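Local coordinates for ABC transporter (Thermotoga maritima, PDB 1JI0), which binds ATP and probably hydrolyses it to drive uptake of branched-chain amino acids across the membrane, at residues L12-G17 and K45-S50. Sequence-based numbering, arbitrary orientation.
Sequences LHVYYG and KTTTLS. With ATP (adenosine-5'-triphosphate), chain B.
Val14, on strand 5-16, comes closest to Thr47 in the first turn of helix 45-52, their CA atoms 7.8 Å apart; no hydrogen bond crosses between the segments, and side chains make the contacts. With chi1 at 177°, Val14 turns CG1 away from its own N and against Thr47 CG2, 3.5 Å away, the two side chains passing in opposite directions. Both residues are compact and branched, and each presents a methyl to this buried gap. Ile22 and Ala21 of strand 19-23 touch Val14 and Thr47 respectively. Threonine serves here on two sides: its methyl packs on the strand, while OG1 donates to O2A of the ATP alpha-phosphate (2.7 Å). The P-loop (Walker A motif) of the ABC ATPase fold runs into the start of this helix, where Lys45 bends at its last two torsions to bring NZ within 2.8 Å of O1B on the beta-phosphate. Tyr16 ends the strand as part of the nucleotide pocket. Its chi1 of 69° swings the ring toward the nucleotide, long enough for the hydroxyl end to meet ribose O4', which sits at the ring edge, near its plane; CE2 lies 3.9 Å from Thr47 OG1, obliquely to the ring. With an alanine in place of this tyrosine, the ribose would probably lose the aromatic edge beside O4', and Thr47 OG1 its neighbouring ring carbon.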
ATOM      1  N   LEU A  12       6.386  12.189  12.891  1.00 29.33           N
ATOM      2  CA  LEU A  12       7.470  11.428  12.288  1.00 29.88           C
ATOM      3  C   LEU A  12       8.480  12.307  11.566  1.00 29.16           C
ATOM      4  O   LEU A  12       8.110  13.191  10.796  1.00 28.33           O
ATOM      5  CB  LEU A  12       6.909  10.401  11.300  1.00 29.42           C
ATOM      6  CG  LEU A  12       7.915   9.648  10.417  1.00 30.40           C
ATOM      7  CD1 LEU A  12       8.847   8.819  11.280  1.00 30.29           C
ATOM      8  CD2 LEU A  12       7.177   8.762   9.424  1.00 29.32           C
ATOM      9  N   HIS A  13       9.758  12.050  11.835  1.00 29.56           N
ATOM     10  CA  HIS A  13      10.861  12.770  11.203  1.00 29.55           C
ATOM     11  C   HIS A  13      11.793  11.728  10.618  1.00 29.50           C
ATOM     12  O   HIS A  13      12.130  10.750  11.281  1.00 30.02           O
ATOM     13  CB  HIS A  13      11.628  13.618  12.224  1.00 29.69           C
ATOM     14  CG  HIS A  13      11.040  14.974  12.439  1.00 29.18           C
ATOM     15  ND1 HIS A  13      11.349  16.054  11.641  1.00 29.38           N
ATOM     16  CD2 HIS A  13      10.119  15.415  13.328  1.00 28.60           C
ATOM     17  CE1 HIS A  13      10.642  17.102  12.027  1.00 28.54           C
ATOM     18  NE2 HIS A  13       9.887  16.740  13.049  1.00 29.69           N
ATOM     19  N   VAL A  14      12.196  11.924   9.370  1.00 29.89           N
ATOM     20  CA  VAL A  14      13.104  10.982   8.737  1.00 30.74           C
ATOM     21  C   VAL A  14      14.209  11.738   8.023  1.00 32.35           C
ATOM     22  O   VAL A  14      13.950  12.627   7.210  1.00 30.97           O
ATOM     23  CB  VAL A  14      12.380  10.072   7.734  1.00 30.20           C
ATOM     24  CG1 VAL A  14      13.383   9.149   7.049  1.00 30.35           C
ATOM     25  CG2 VAL A  14      11.325   9.240   8.460  1.00 31.00           C
ATOM     26  N   TYR A  15      15.445  11.380   8.357  1.00 34.39           N
ATOM     27  CA  TYR A  15      16.631  11.995   7.776  1.00 35.43           C
ATOM     28  C   TYR A  15      17.483  10.893   7.183  1.00 36.83           C
ATOM     29  O   TYR A  15      17.703   9.869   7.820  1.00 38.75           O
ATOM     30  CB  TYR A  15      17.474  12.682   8.848  1.00 34.09           C
ATOM     31  CG  TYR A  15      16.840  13.834   9.589  1.00 32.92           C
ATOM     32  CD1 TYR A  15      17.115  15.154   9.231  1.00 32.42           C
ATOM     33  CD2 TYR A  15      16.048  13.608  10.717  1.00 32.39           C
ATOM     34  CE1 TYR A  15      16.630  16.222   9.992  1.00 33.66           C
ATOM     35  CE2 TYR A  15      15.558  14.661  11.478  1.00 31.92           C
ATOM     36  CZ  TYR A  15      15.854  15.964  11.117  1.00 33.12           C
ATOM     37  OH  TYR A  15      15.406  17.005  11.900  1.00 32.88           O
ATOM     38  N   TYR A  16      17.955  11.090   5.962  1.00 38.85           N
ATOM     39  CA  TYR A  16      18.926  10.148   5.414  1.00 41.31           C
ATOM     40  C   TYR A  16      19.813  10.799   4.349  1.00 42.01           C
ATOM     41  O   TYR A  16      19.356  11.491   3.449  1.00 43.24           O
ATOM     42  CB  TYR A  16      18.163   8.967   4.811  1.00 43.31           C
ATOM     43  CG  TYR A  16      17.420   9.402   3.597  1.00 45.50           C
ATOM     44  CD1 TYR A  16      18.078   9.489   2.373  1.00 46.22           C
ATOM     45  CD2 TYR A  16      16.047   9.643   3.658  1.00 46.04           C
ATOM     46  CE1 TYR A  16      17.373   9.803   1.221  1.00 47.24           C
ATOM     47  CE2 TYR A  16      15.341   9.958   2.506  1.00 46.18           C
ATOM     48  CZ  TYR A  16      15.998  10.035   1.291  1.00 47.69           C
ATOM     49  OH  TYR A  16      15.297  10.319   0.135  1.00 48.34           O
ATOM     50  N   GLY A  17      21.134  10.586   4.502  1.00 42.21           N
ATOM     51  CA  GLY A  17      22.073  11.148   3.536  1.00 42.18           C
ATOM     52  C   GLY A  17      22.383  12.615   3.840  1.00 41.66           C
ATOM     53  O   GLY A  17      23.230  12.951   4.658  1.00 41.17           O
ATOM     54  N   LYS A  45       6.799  10.136  -0.117  1.00 30.16           N
ATOM     55  CA  LYS A  45       5.826   9.054   0.004  1.00 29.98           C
ATOM     56  C   LYS A  45       6.420   7.675   0.298  1.00 29.34           C
ATOM     57  O   LYS A  45       5.973   6.990   1.217  1.00 28.57           O
ATOM     58  CB  LYS A  45       4.967   8.992  -1.270  1.00 30.63           C
ATOM     59  CG  LYS A  45       4.179  10.262  -1.552  1.00 31.77           C
ATOM     60  CD  LYS A  45       3.298  10.116  -2.790  1.00 32.81           C
ATOM     61  CE  LYS A  45       4.113   9.801  -4.038  1.00 35.54           C
ATOM     62  NZ  LYS A  45       5.089  10.881  -4.365  1.00 34.34           N
ATOM     63  N   THR A  46       7.400   7.255  -0.498  1.00 28.36           N
ATOM     64  CA  THR A  46       8.050   5.956  -0.318  1.00 28.04           C
ATOM     65  C   THR A  46       8.823   5.933   0.996  1.00 26.59           C
ATOM     66  O   THR A  46       8.876   4.910   1.672  1.00 27.03           O
ATOM     67  CB  THR A  46       9.038   5.652  -1.466  1.00 27.79           C
ATOM     68  OG1 THR A  46       8.307   5.441  -2.675  1.00 31.67           O
ATOM     69  CG2 THR A  46       9.855   4.393  -1.167  1.00 27.78           C
ATOM     70  N   THR A  47       9.423   7.064   1.346  1.00 25.56           N
ATOM     71  CA  THR A  47      10.178   7.160   2.582  1.00 26.02           C
ATOM     72  C   THR A  47       9.230   6.907   3.754  1.00 25.65           C
ATOM     73  O   THR A  47       9.576   6.193   4.692  1.00 27.12           O
ATOM     74  CB  THR A  47      10.838   8.547   2.722  1.00 25.71           C
ATOM     75  OG1 THR A  47      11.760   8.740   1.643  1.00 26.27           O
ATOM     76  CG2 THR A  47      11.603   8.657   4.045  1.00 26.25           C
ATOM     77  N   THR A  48       8.024   7.468   3.686  1.00 25.34           N
ATOM     78  CA  THR A  48       7.052   7.269   4.754  1.00 24.31           C
ATOM     79  C   THR A  48       6.754   5.790   4.940  1.00 24.14           C
ATOM     80  O   THR A  48       6.789   5.288   6.065  1.00 23.45           O
ATOM     81  CB  THR A  48       5.741   8.030   4.475  1.00 23.67           C
ATOM     82  OG1 THR A  48       6.019   9.434   4.436  1.00 23.07           O
ATOM     83  CG2 THR A  48       4.708   7.754   5.567  1.00 22.95           C
ATOM     84  N   LEU A  49       6.483   5.089   3.841  1.00 23.56           N
ATOM     85  CA  LEU A  49       6.186   3.661   3.908  1.00 24.63           C
ATOM     86  C   LEU A  49       7.400   2.866   4.378  1.00 26.24           C
ATOM     87  O   LEU A  49       7.261   1.872   5.101  1.00 28.32           O
ATOM     88  CB  LEU A  49       5.753   3.122   2.542  1.00 23.39           C
ATOM     89  CG  LEU A  49       4.487   3.652   1.872  1.00 23.50           C
ATOM     90  CD1 LEU A  49       4.230   2.851   0.610  1.00 23.44           C
ATOM     91  CD2 LEU A  49       3.295   3.529   2.801  1.00 22.70           C
ATOM     92  N   SER A  50       8.586   3.291   3.947  1.00 26.60           N
ATOM     93  CA  SER A  50       9.819   2.615   4.332  1.00 27.25           C
ATOM     94  C   SER A  50      10.035   2.749   5.829  1.00 26.86           C
ATOM     95  O   SER A  50      10.408   1.786   6.491  1.00 27.02           O
ATOM     96  CB  SER A  50      11.016   3.202   3.580  1.00 27.38           C
ATOM     97  OG  SER A  50      10.974   2.842   2.205  1.00 29.31           O
TER
HETATM   98  PG  ATP B 302       8.449   7.256  -5.024  1.00 70.00           P
HETATM   99  O1G ATP B 302       8.428   7.232  -6.498  1.00 69.47           O
HETATM  100  O2G ATP B 302       7.175   6.876  -4.377  1.00 68.09           O
HETATM  101  O3G ATP B 302       9.703   6.655  -4.443  1.00 68.82           O
HETATM  102  PB  ATP B 302       8.370   9.604  -3.252  1.00 66.57           P
HETATM  103  O1B ATP B 302       7.769  10.954  -3.488  1.00 65.92           O
HETATM  104  O2B ATP B 302       7.712   8.708  -2.318  1.00 68.44           O
HETATM  105  O3B ATP B 302       8.509   8.836  -4.685  1.00 68.92           O
HETATM  106  PA  ATP B 302      10.894   9.433  -1.761  1.00 70.53           P
HETATM  107  O1A ATP B 302      11.192   7.997  -1.870  1.00 69.94           O
HETATM  108  O2A ATP B 302      10.524   9.967  -0.424  1.00 70.86           O
HETATM  109  O3A ATP B 302       9.854   9.854  -2.901  1.00 69.18           O
HETATM  110  O5' ATP B 302      12.133  10.214  -2.305  1.00 71.84           O
HETATM  111  C5' ATP B 302      12.137  11.643  -2.371  1.00 72.64           C
HETATM  112  C4' ATP B 302      13.010  12.246  -1.331  1.00 73.23           C
HETATM  113  O4' ATP B 302      14.380  11.862  -1.643  1.00 73.93           O
HETATM  114  C3' ATP B 302      13.005  13.754  -1.379  1.00 73.75           C
HETATM  115  O3' ATP B 302      12.824  14.277  -0.049  1.00 74.16           O
HETATM  116  C2' ATP B 302      14.338  14.099  -1.978  1.00 73.73           C
HETATM  117  O2' ATP B 302      14.861  15.354  -1.555  1.00 73.27           O
HETATM  118  C1' ATP B 302      15.229  12.985  -1.402  1.00 74.09           C
HETATM  119  N9  ATP B 302      16.562  12.760  -2.079  1.00 75.11           N
HETATM  120  C8  ATP B 302      17.196  11.559  -2.323  1.00 75.40           C
HETATM  121  N7  ATP B 302      18.353  11.647  -2.918  1.00 75.54           N
HETATM  122  C5  ATP B 302      18.508  13.016  -3.085  1.00 75.59           C
HETATM  123  C6  ATP B 302      19.552  13.803  -3.663  1.00 75.57           C
HETATM  124  N6  ATP B 302      20.631  13.231  -4.169  1.00 75.90           N
HETATM  125  N1  ATP B 302      19.423  15.159  -3.686  1.00 75.85           N
HETATM  126  C2  ATP B 302      18.323  15.723  -3.168  1.00 75.93           C
HETATM  127  N3  ATP B 302      17.268  15.103  -2.595  1.00 75.55           N
HETATM  128  C4  ATP B 302      17.428  13.718  -2.585  1.00 75.45           C